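Local coordinates for Rbstp0775 protein (Geobacillus stearothermophilus, PDB 1RZ3) that is of unknown function but may be an ATP-dependent kinase of the phosphoribulokinase/uridine kinase family, with a P-loop NTPase fold, at residues Leu89-Arg95 against Glu139-Phe144; Gly26-Leu30 against Val133-Arg137. The contacts are given in a common frame with arbitrary orientation. Residue numbers count along the deposited sequence, not the author numbering.

Contact 1 of 2, residues Leu89-Arg95 against Glu139-Phe144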
ATOM      1  N   LEU A  89      -8.583   6.217   7.475  1.00 13.94           N
ATOM      2  CA  LEU A  89      -7.935   4.932   7.204  1.00 14.01           C
ATOM      3  C   LEU A  89      -7.103   4.470   8.389  1.00 14.61           C
ATOM      4  O   LEU A  89      -7.020   3.271   8.670  1.00 13.79           O
ATOM      5  CB  LEU A  89      -7.069   5.029   5.947  1.00 14.08           C
ATOM      6  CG  LEU A  89      -7.920   5.117   4.674  1.00 14.73           C
ATOM      7  CD1 LEU A  89      -7.061   5.564   3.510  1.00 13.46           C
ATOM      8  CD2 LEU A  89      -8.574   3.757   4.400  1.00 15.39           C
ATOM      9  N   THR A  90      -6.487   5.414   9.094  1.00 14.07           N
ATOM     10  CA  THR A  90      -5.695   5.050  10.262  1.00 15.49           C
ATOM     11  C   THR A  90      -6.633   4.420  11.293  1.00 16.54           C
ATOM     12  O   THR A  90      -6.333   3.379  11.875  1.00 15.99           O
ATOM     13  CB  THR A  90      -5.029   6.281  10.915  1.00 17.07           C
ATOM     14  OG1 THR A  90      -4.158   6.918   9.973  1.00 15.38           O
ATOM     15  CG2 THR A  90      -4.224   5.856  12.139  1.00 19.37           C
ATOM     16  N   HIS A  91      -7.774   5.065  11.509  1.00 18.07           N
ATOM     17  CA  HIS A  91      -8.766   4.593  12.478  1.00 19.95           C
ATOM     18  C   HIS A  91      -9.494   3.316  12.072  1.00 18.45           C
ATOM     19  O   HIS A  91      -9.630   2.388  12.870  1.00 20.15           O
ATOM     20  CB  HIS A  91      -9.830   5.671  12.716  1.00 22.65           C
ATOM     21  CG  HIS A  91      -9.382   6.807  13.583  1.00 28.06           C
ATOM     22  ND1 HIS A  91      -8.183   7.464  13.398  1.00 31.77           N
ATOM     23  CD2 HIS A  91     -10.001   7.437  14.611  1.00 30.10           C
ATOM     24  CE1 HIS A  91      -8.084   8.449  14.272  1.00 32.78           C
ATOM     25  NE2 HIS A  91      -9.173   8.455  15.021  1.00 30.39           N
ATOM     26  N   GLN A  92      -9.960   3.274  10.830  1.00 17.17           N
ATOM     27  CA  GLN A  92     -10.746   2.139  10.359  1.00 18.17           C
ATOM     28  C   GLN A  92     -10.021   0.983   9.690  1.00 17.39           C
ATOM     29  O   GLN A  92     -10.610  -0.083   9.494  1.00 16.67           O
ATOM     30  CB  GLN A  92     -11.855   2.647   9.434  1.00 19.75           C
ATOM     31  CG  GLN A  92     -12.770   3.675  10.093  1.00 25.81           C
ATOM     32  CD  GLN A  92     -13.293   3.211  11.437  1.00 29.61           C
ATOM     33  OE1 GLN A  92     -13.648   2.044  11.608  1.00 29.41           O
ATOM     34  NE2 GLN A  92     -13.353   4.127  12.402  1.00 30.18           N
ATOM     35  N   LEU A  93      -8.759   1.180   9.327  1.00 16.43           N
ATOM     36  CA  LEU A  93      -8.009   0.108   8.690  1.00 15.43           C
ATOM     37  C   LEU A  93      -6.727  -0.269   9.431  1.00 14.98           C
ATOM     38  O   LEU A  93      -6.636  -1.339  10.035  1.00 15.96           O
ATOM     39  CB  LEU A  93      -7.671   0.481   7.238  1.00 17.11           C
ATOM     40  CG  LEU A  93      -6.822  -0.513   6.429  1.00 18.02           C
ATOM     41  CD1 LEU A  93      -7.518  -1.854   6.358  1.00 20.65           C
ATOM     42  CD2 LEU A  93      -6.595   0.037   5.025  1.00 22.15           C
ATOM     43  N   PHE A  94      -5.742   0.617   9.397  1.00 14.23           N
ATOM     44  CA  PHE A  94      -4.454   0.331  10.014  1.00 15.47           C
ATOM     45  C   PHE A  94      -4.464  -0.060  11.488  1.00 15.22           C
ATOM     46  O   PHE A  94      -3.835  -1.052  11.856  1.00 16.84           O
ATOM     47  CB  PHE A  94      -3.498   1.500   9.752  1.00 13.52           C
ATOM     48  CG  PHE A  94      -3.148   1.652   8.294  1.00 15.52           C
ATOM     49  CD1 PHE A  94      -2.244   0.780   7.689  1.00 15.28           C
ATOM     50  CD2 PHE A  94      -3.779   2.610   7.511  1.00 15.75           C
ATOM     51  CE1 PHE A  94      -1.978   0.862   6.322  1.00 15.18           C
ATOM     52  CE2 PHE A  94      -3.522   2.702   6.143  1.00 14.80           C
ATOM     53  CZ  PHE A  94      -2.619   1.825   5.549  1.00 15.44           C
ATOM     54  N   ARG A  95      -5.178   0.688  12.324  1.00 16.14           N
ATOM     55  CA  ARG A  95      -5.234   0.366  13.756  1.00 17.49           C
ATOM     56  C   ARG A  95      -5.945  -0.960  14.016  1.00 16.48           C
ATOM     57  O   ARG A  95      -5.766  -1.573  15.069  1.00 15.55           O
ATOM     58  CB  ARG A  95      -5.975   1.461  14.536  1.00 20.49           C
ATOM     59  CG  ARG A  95      -5.228   2.768  14.701  1.00 28.58           C
ATOM     60  CD  ARG A  95      -6.018   3.731  15.587  1.00 36.10           C
ATOM     61  NE  ARG A  95      -5.339   5.015  15.749  1.00 42.55           N
ATOM     62  CZ  ARG A  95      -5.824   6.038  16.450  1.00 45.93           C
ATOM     63  NH1 ARG A  95      -6.996   5.930  17.064  1.00 47.12           N
ATOM     64  NH2 ARG A  95      -5.138   7.171  16.532  1.00 46.35           N
ATOM     65  N   GLU A 139       1.609   8.495   9.899  1.00 19.32           N
ATOM     66  CA  GLU A 139       0.396   7.974  10.511  1.00 20.65           C
ATOM     67  C   GLU A 139       0.222   6.458  10.405  1.00 19.88           C
ATOM     68  O   GLU A 139      -0.318   5.824  11.322  1.00 20.20           O
ATOM     69  CB  GLU A 139      -0.832   8.652   9.888  1.00 24.70           C
ATOM     70  CG  GLU A 139      -0.945  10.164  10.100  1.00 26.82           C
ATOM     71  CD  GLU A 139       0.028  10.993   9.262  1.00 28.74           C
ATOM     72  OE1 GLU A 139       0.542  10.500   8.234  1.00 27.71           O
ATOM     73  OE2 GLU A 139       0.262  12.164   9.630  1.00 33.70           O
ATOM     74  N   TRP A 140       0.678   5.881   9.294  1.00 16.37           N
ATOM     75  CA  TRP A 140       0.523   4.448   9.049  1.00 16.25           C
ATOM     76  C   TRP A 140       1.710   3.562   9.431  1.00 14.77           C
ATOM     77  O   TRP A 140       1.532   2.397   9.793  1.00 13.00           O
ATOM     78  CB  TRP A 140       0.172   4.223   7.576  1.00 15.29           C
ATOM     79  CG  TRP A 140      -1.053   4.981   7.113  1.00 15.99           C
ATOM     80  CD1 TRP A 140      -2.050   5.498   7.896  1.00 15.95           C
ATOM     81  CD2 TRP A 140      -1.439   5.236   5.756  1.00 15.17           C
ATOM     82  NE1 TRP A 140      -3.034   6.053   7.110  1.00 14.92           N
ATOM     83  CE2 TRP A 140      -2.685   5.907   5.793  1.00 15.69           C
ATOM     84  CE3 TRP A 140      -0.857   4.957   4.513  1.00 15.14           C
ATOM     85  CZ2 TRP A 140      -3.355   6.304   4.635  1.00 16.16           C
ATOM     86  CZ3 TRP A 140      -1.524   5.348   3.359  1.00 17.45           C
ATOM     87  CH2 TRP A 140      -2.761   6.015   3.428  1.00 15.61           C
ATOM     88  N   ARG A 141       2.917   4.114   9.350  1.00 14.73           N
ATOM     89  CA  ARG A 141       4.149   3.385   9.684  1.00 17.44           C
ATOM     90  C   ARG A 141       4.144   2.444  10.894  1.00 16.35           C
ATOM     91  O   ARG A 141       4.595   1.298  10.802  1.00 16.79           O
ATOM     92  CB  ARG A 141       5.310   4.370   9.909  1.00 18.48           C
ATOM     93  CG  ARG A 141       5.842   5.053   8.689  1.00 22.11           C
ATOM     94  CD  ARG A 141       7.304   5.467   8.917  1.00 20.62           C
ATOM     95  NE  ARG A 141       7.490   6.541   9.895  1.00 19.97           N
ATOM     96  CZ  ARG A 141       7.414   7.839   9.610  1.00 20.35           C
ATOM     97  NH1 ARG A 141       7.144   8.234   8.375  1.00 21.10           N
ATOM     98  NH2 ARG A 141       7.638   8.747  10.552  1.00 22.23           N
ATOM     99  N   PRO A 142       3.651   2.918  12.049  1.00 15.82           N
ATOM    100  CA  PRO A 142       3.631   2.083  13.253  1.00 15.19           C
ATOM    101  C   PRO A 142       2.911   0.753  13.128  1.00 15.26           C
ATOM    102  O   PRO A 142       3.152  -0.155  13.912  1.00 13.59           O
ATOM    103  CB  PRO A 142       2.959   2.977  14.297  1.00 16.54           C
ATOM    104  CG  PRO A 142       3.154   4.379  13.762  1.00 15.19           C
ATOM    105  CD  PRO A 142       2.963   4.199  12.289  1.00 15.91           C
ATOM    106  N   PHE A 143       2.036   0.631  12.138  1.00 15.81           N
ATOM    107  CA  PHE A 143       1.257  -0.591  11.996  1.00 15.64           C
ATOM    108  C   PHE A 143       1.798  -1.644  11.042  1.00 16.60           C
ATOM    109  O   PHE A 143       1.146  -2.665  10.815  1.00 16.68           O
ATOM    110  CB  PHE A 143      -0.182  -0.207  11.643  1.00 13.57           C
ATOM    111  CG  PHE A 143      -0.793   0.736  12.638  1.00 13.82           C
ATOM    112  CD1 PHE A 143      -1.114   0.296  13.918  1.00 14.91           C
ATOM    113  CD2 PHE A 143      -0.956   2.085  12.333  1.00 15.01           C
ATOM    114  CE1 PHE A 143      -1.583   1.186  14.884  1.00 16.22           C
ATOM    115  CE2 PHE A 143      -1.422   2.984  13.291  1.00 17.66           C
ATOM    116  CZ  PHE A 143      -1.734   2.531  14.570  1.00 16.49           C
ATOM    117  N   PHE A 144       2.988  -1.401  10.493  1.00 15.64           N
ATOM    118  CA  PHE A 144       3.636  -2.353   9.586  1.00 16.14           C
ATOM    119  C   PHE A 144       4.778  -3.052  10.315  1.00 17.07           C
ATOM    120  O   PHE A 144       5.571  -2.402  10.998  1.00 16.46           O
ATOM    121  CB  PHE A 144       4.227  -1.637   8.363  1.00 17.59           C
ATOM    122  CG  PHE A 144       3.205  -1.165   7.376  1.00 16.78           C
ATOM    123  CD1 PHE A 144       2.606  -2.060   6.497  1.00 18.59           C
ATOM    124  CD2 PHE A 144       2.844   0.177   7.318  1.00 19.49           C
ATOM    125  CE1 PHE A 144       1.656  -1.622   5.569  1.00 18.51           C
ATOM    126  CE2 PHE A 144       1.896   0.624   6.396  1.00 22.86           C
ATOM    127  CZ  PHE A 144       1.302  -0.281   5.521  1.00 19.91           C
TER
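An aromatic cluster of Phe94, Trp140 and Phe144 joins the C-terminal end of helix 86-94 to the loop that leads into strand 146-150. The Phe94 ring and the five-membered ring of Trp140 lie face to face, with centroids 3.9 Å apart and planes 23° from parallel; the closest atoms are Phe94 CE2 and Trp140 CD2 at 3.3 Å. Trp140 CB completes the overlap as a CH-pi contact, 4.0 Å from the Phe94 centroid and only 2° off its normal. Phe144 CZ meets Phe94 CE1 obliquely at 3.6 Å. Because Phe94 and Phe144 both also touch Ile130, the cluster settles against strand 127-132 of the parallel sheet, while Met58 packs on Phe94 and Trp140. One turn earlier on the helix, Leu89 CD1 reaches Trp140 CZ2 at 3.9 Å, and Thr90 OG1, which hydrogen-bonds to Val86 O, sits at the indole edge, 3.2 Å from Trp140 NE1, which also makes a weak hydrogen bond to Val86 O. The helix widens into a pi-type turn at 90-94, seen in the bonds Phe94 N to Leu89 O (3.0 Å) and Arg95 N to Thr90 O (3.0 Å). Phe143, closing the 3-10 segment 141-143, receives Arg95 CA over its face, 4.2 Å from the centroid.

Contact 2 of 2, residues Gly26-Leu30 against Val133-Arg137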
ATOM      1  N   GLY A  26       4.054  -4.514   4.133  1.00 14.23           N
ATOM      2  CA  GLY A  26       3.713  -3.403   3.273  1.00 14.40           C
ATOM      3  C   GLY A  26       4.590  -3.410   2.038  1.00 15.65           C
ATOM      4  O   GLY A  26       5.782  -3.711   2.114  1.00 16.15           O
ATOM      5  N   ILE A  27       3.986  -3.118   0.893  1.00 15.45           N
ATOM      6  CA  ILE A  27       4.721  -3.034  -0.356  1.00 17.36           C
ATOM      7  C   ILE A  27       4.533  -1.586  -0.796  1.00 16.17           C
ATOM      8  O   ILE A  27       3.490  -1.208  -1.322  1.00 14.71           O
ATOM      9  CB  ILE A  27       4.167  -3.996  -1.425  1.00 21.78           C
ATOM     10  CG1 ILE A  27       4.319  -5.445  -0.945  1.00 25.54           C
ATOM     11  CG2 ILE A  27       4.922  -3.806  -2.733  1.00 23.73           C
ATOM     12  CD1 ILE A  27       3.889  -6.484  -1.970  1.00 30.62           C
ATOM     13  N   ASP A  28       5.555  -0.781  -0.532  1.00 15.80           N
ATOM     14  CA  ASP A  28       5.550   0.642  -0.839  1.00 17.37           C
ATOM     15  C   ASP A  28       6.275   0.894  -2.157  1.00 18.58           C
ATOM     16  O   ASP A  28       7.310   0.301  -2.438  1.00 18.00           O
ATOM     17  CB  ASP A  28       6.227   1.381   0.320  1.00 16.38           C
ATOM     18  CG  ASP A  28       6.093   2.891   0.238  1.00 17.17           C
ATOM     19  OD1 ASP A  28       5.102   3.399  -0.330  1.00 18.59           O
ATOM     20  OD2 ASP A  28       6.985   3.574   0.781  1.00 17.75           O
ATOM     21  N   GLY A  29       5.719   1.770  -2.976  1.00 22.09           N
ATOM     22  CA  GLY A  29       6.355   2.065  -4.245  1.00 26.73           C
ATOM     23  C   GLY A  29       5.566   3.126  -4.971  1.00 28.84           C
ATOM     24  O   GLY A  29       4.378   3.302  -4.705  1.00 27.80           O
ATOM     25  N   LEU A  30       6.221   3.827  -5.890  1.00 31.90           N
ATOM     26  CA  LEU A  30       5.567   4.888  -6.641  1.00 33.89           C
ATOM     27  C   LEU A  30       4.602   4.332  -7.684  1.00 34.25           C
ATOM     28  O   LEU A  30       4.558   3.126  -7.926  1.00 32.06           O
ATOM     29  CB  LEU A  30       6.626   5.777  -7.304  1.00 36.75           C
ATOM     30  CG  LEU A  30       7.720   6.292  -6.360  1.00 37.71           C
ATOM     31  CD1 LEU A  30       8.625   7.268  -7.097  1.00 39.86           C
ATOM     32  CD2 LEU A  30       7.087   6.966  -5.150  1.00 41.05           C
ATOM     33  N   VAL A 133       0.900   3.454  -2.806  1.00 16.74           N
ATOM     34  CA  VAL A 133       1.869   4.537  -2.806  1.00 18.68           C
ATOM     35  C   VAL A 133       1.799   5.278  -1.473  1.00 18.23           C
ATOM     36  O   VAL A 133       0.752   5.296  -0.817  1.00 18.55           O
ATOM     37  CB  VAL A 133       1.594   5.532  -3.961  1.00 21.85           C
ATOM     38  CG1 VAL A 133       0.218   6.143  -3.806  1.00 21.47           C
ATOM     39  CG2 VAL A 133       2.660   6.609  -3.985  1.00 23.94           C
ATOM     40  N   PHE A 134       2.926   5.863  -1.074  1.00 15.18           N
ATOM     41  CA  PHE A 134       3.035   6.631   0.160  1.00 15.89           C
ATOM     42  C   PHE A 134       2.606   5.834   1.395  1.00 16.65           C
ATOM     43  O   PHE A 134       1.953   6.380   2.279  1.00 15.98           O
ATOM     44  CB  PHE A 134       2.174   7.904   0.078  1.00 15.93           C
ATOM     45  CG  PHE A 134       2.287   8.650  -1.230  1.00 17.59           C
ATOM     46  CD1 PHE A 134       3.532   8.965  -1.768  1.00 17.89           C
ATOM     47  CD2 PHE A 134       1.139   9.066  -1.908  1.00 18.52           C
ATOM     48  CE1 PHE A 134       3.638   9.686  -2.964  1.00 19.68           C
ATOM     49  CE2 PHE A 134       1.230   9.792  -3.108  1.00 19.35           C
ATOM     50  CZ  PHE A 134       2.484  10.101  -3.635  1.00 19.45           C
ATOM     51  N   LEU A 135       2.971   4.556   1.462  1.00 15.49           N
ATOM     52  CA  LEU A 135       2.589   3.722   2.600  1.00 17.16           C
ATOM     53  C   LEU A 135       3.287   4.083   3.903  1.00 16.91           C
ATOM     54  O   LEU A 135       2.757   3.833   4.985  1.00 16.24           O
ATOM     55  CB  LEU A 135       2.889   2.248   2.320  1.00 16.80           C
ATOM     56  CG  LEU A 135       2.055   1.468   1.308  1.00 21.34           C
ATOM     57  CD1 LEU A 135       2.434  -0.016   1.429  1.00 20.42           C
ATOM     58  CD2 LEU A 135       0.564   1.655   1.586  1.00 21.04           C
ATOM     59  N   GLN A 136       4.484   4.651   3.800  1.00 16.44           N
ATOM     60  CA  GLN A 136       5.249   4.983   4.987  1.00 17.25           C
ATOM     61  C   GLN A 136       5.047   6.373   5.562  1.00 18.38           C
ATOM     62  O   GLN A 136       5.936   6.919   6.215  1.00 17.70           O
ATOM     63  CB  GLN A 136       6.731   4.707   4.724  1.00 16.34           C
ATOM     64  CG  GLN A 136       6.980   3.230   4.444  1.00 17.61           C
ATOM     65  CD  GLN A 136       8.430   2.917   4.175  1.00 16.52           C
ATOM     66  OE1 GLN A 136       8.929   3.090   3.056  1.00 18.95           O
ATOM     67  NE2 GLN A 136       9.123   2.464   5.203  1.00 11.42           N
ATOM     68  N   ARG A 137       3.874   6.956   5.330  1.00 19.79           N
ATOM     69  CA  ARG A 137       3.614   8.256   5.918  1.00 20.72           C
ATOM     70  C   ARG A 137       3.538   7.990   7.430  1.00 19.84           C
ATOM     71  O   ARG A 137       3.139   6.902   7.859  1.00 18.09           O
ATOM     72  CB  ARG A 137       2.321   8.871   5.364  1.00 22.30           C
ATOM     73  CG  ARG A 137       1.099   7.988   5.374  1.00 22.17           C
ATOM     74  CD  ARG A 137      -0.116   8.756   4.829  1.00 21.07           C
ATOM     75  NE  ARG A 137      -0.269   8.708   3.373  1.00 22.03           N
ATOM     76  CZ  ARG A 137      -0.361   9.781   2.589  1.00 21.36           C
ATOM     77  NH1 ARG A 137      -0.303  11.003   3.109  1.00 19.61           N
ATOM     78  NH2 ARG A 137      -0.560   9.638   1.287  1.00 21.38           N
TER
HETATM   79  O   HOH W   1       5.218   5.082  -2.453  1.00 23.27           O
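This buried contact, in which side chains meet backbone groups, lies at the C-terminal end of strand 23-29, the central strand of the five-stranded parallel sheet, where the loop following neighbouring strand 127-132 turns beside it. The directions CA 26 to 30 and CA 133 to 136 differ by 127°, so the loop turns away from the strand direction beside its end, and a type I turn spans Phe134 to Arg137. Asp28 holds the turn: Leu135 N donates to Asp28 OD1 at 3.0 Å with an N-H...O angle of 161°. Phe134 N is 3.4 Å from Asp28 OD1 at a poor angle; a water instead donates to Asp28 OD1 (2.7 Å) and accepts from Phe134 N (2.8 Å). Asp28 OD2 hydrogen-bonds to Tyr183 OH, which also bonds to Gln136 N. Away from the carboxylate, Leu135 CD1 lies 3.2 Å from Ile27 O and 4.1 Å from Gly26 CA; at the strand's end Val133 CA makes a CA-H...O contact of 3.4 Å to Gly29 O. Gly29 opens the sequence that fits a Walker A P-loop. With one carboxylate oxygen serving a backbone NH and a bridging water, and the other a tyrosine hydroxyl, a buried acidic group is satisfied while it ties the turn to the strand leading into that probable P-loop.

Contact 2 is the more central of the two, about 5 Å from the chain centre to its own centre against about 11 Å for contact 1, and is buried where contact 1 is only partly so. Both draw on the connection between strands 127-132 and 146-150: its beginning lies against strand 23-29, its later part meets helix 86-94. The chemistry follows the setting, a carboxylate, water and backbone groups at the sheet's C-terminal end, stacked aromatic rings nearer the surface. The two are contiguous, since Phe144 CE1 packs 3.6 Å from Gly26 CA, Trp140 CB 3.7 Å from Leu135 O, and Arg141 NH1 probably hydrogen-bonds to Gln136 O at 2.8 Å.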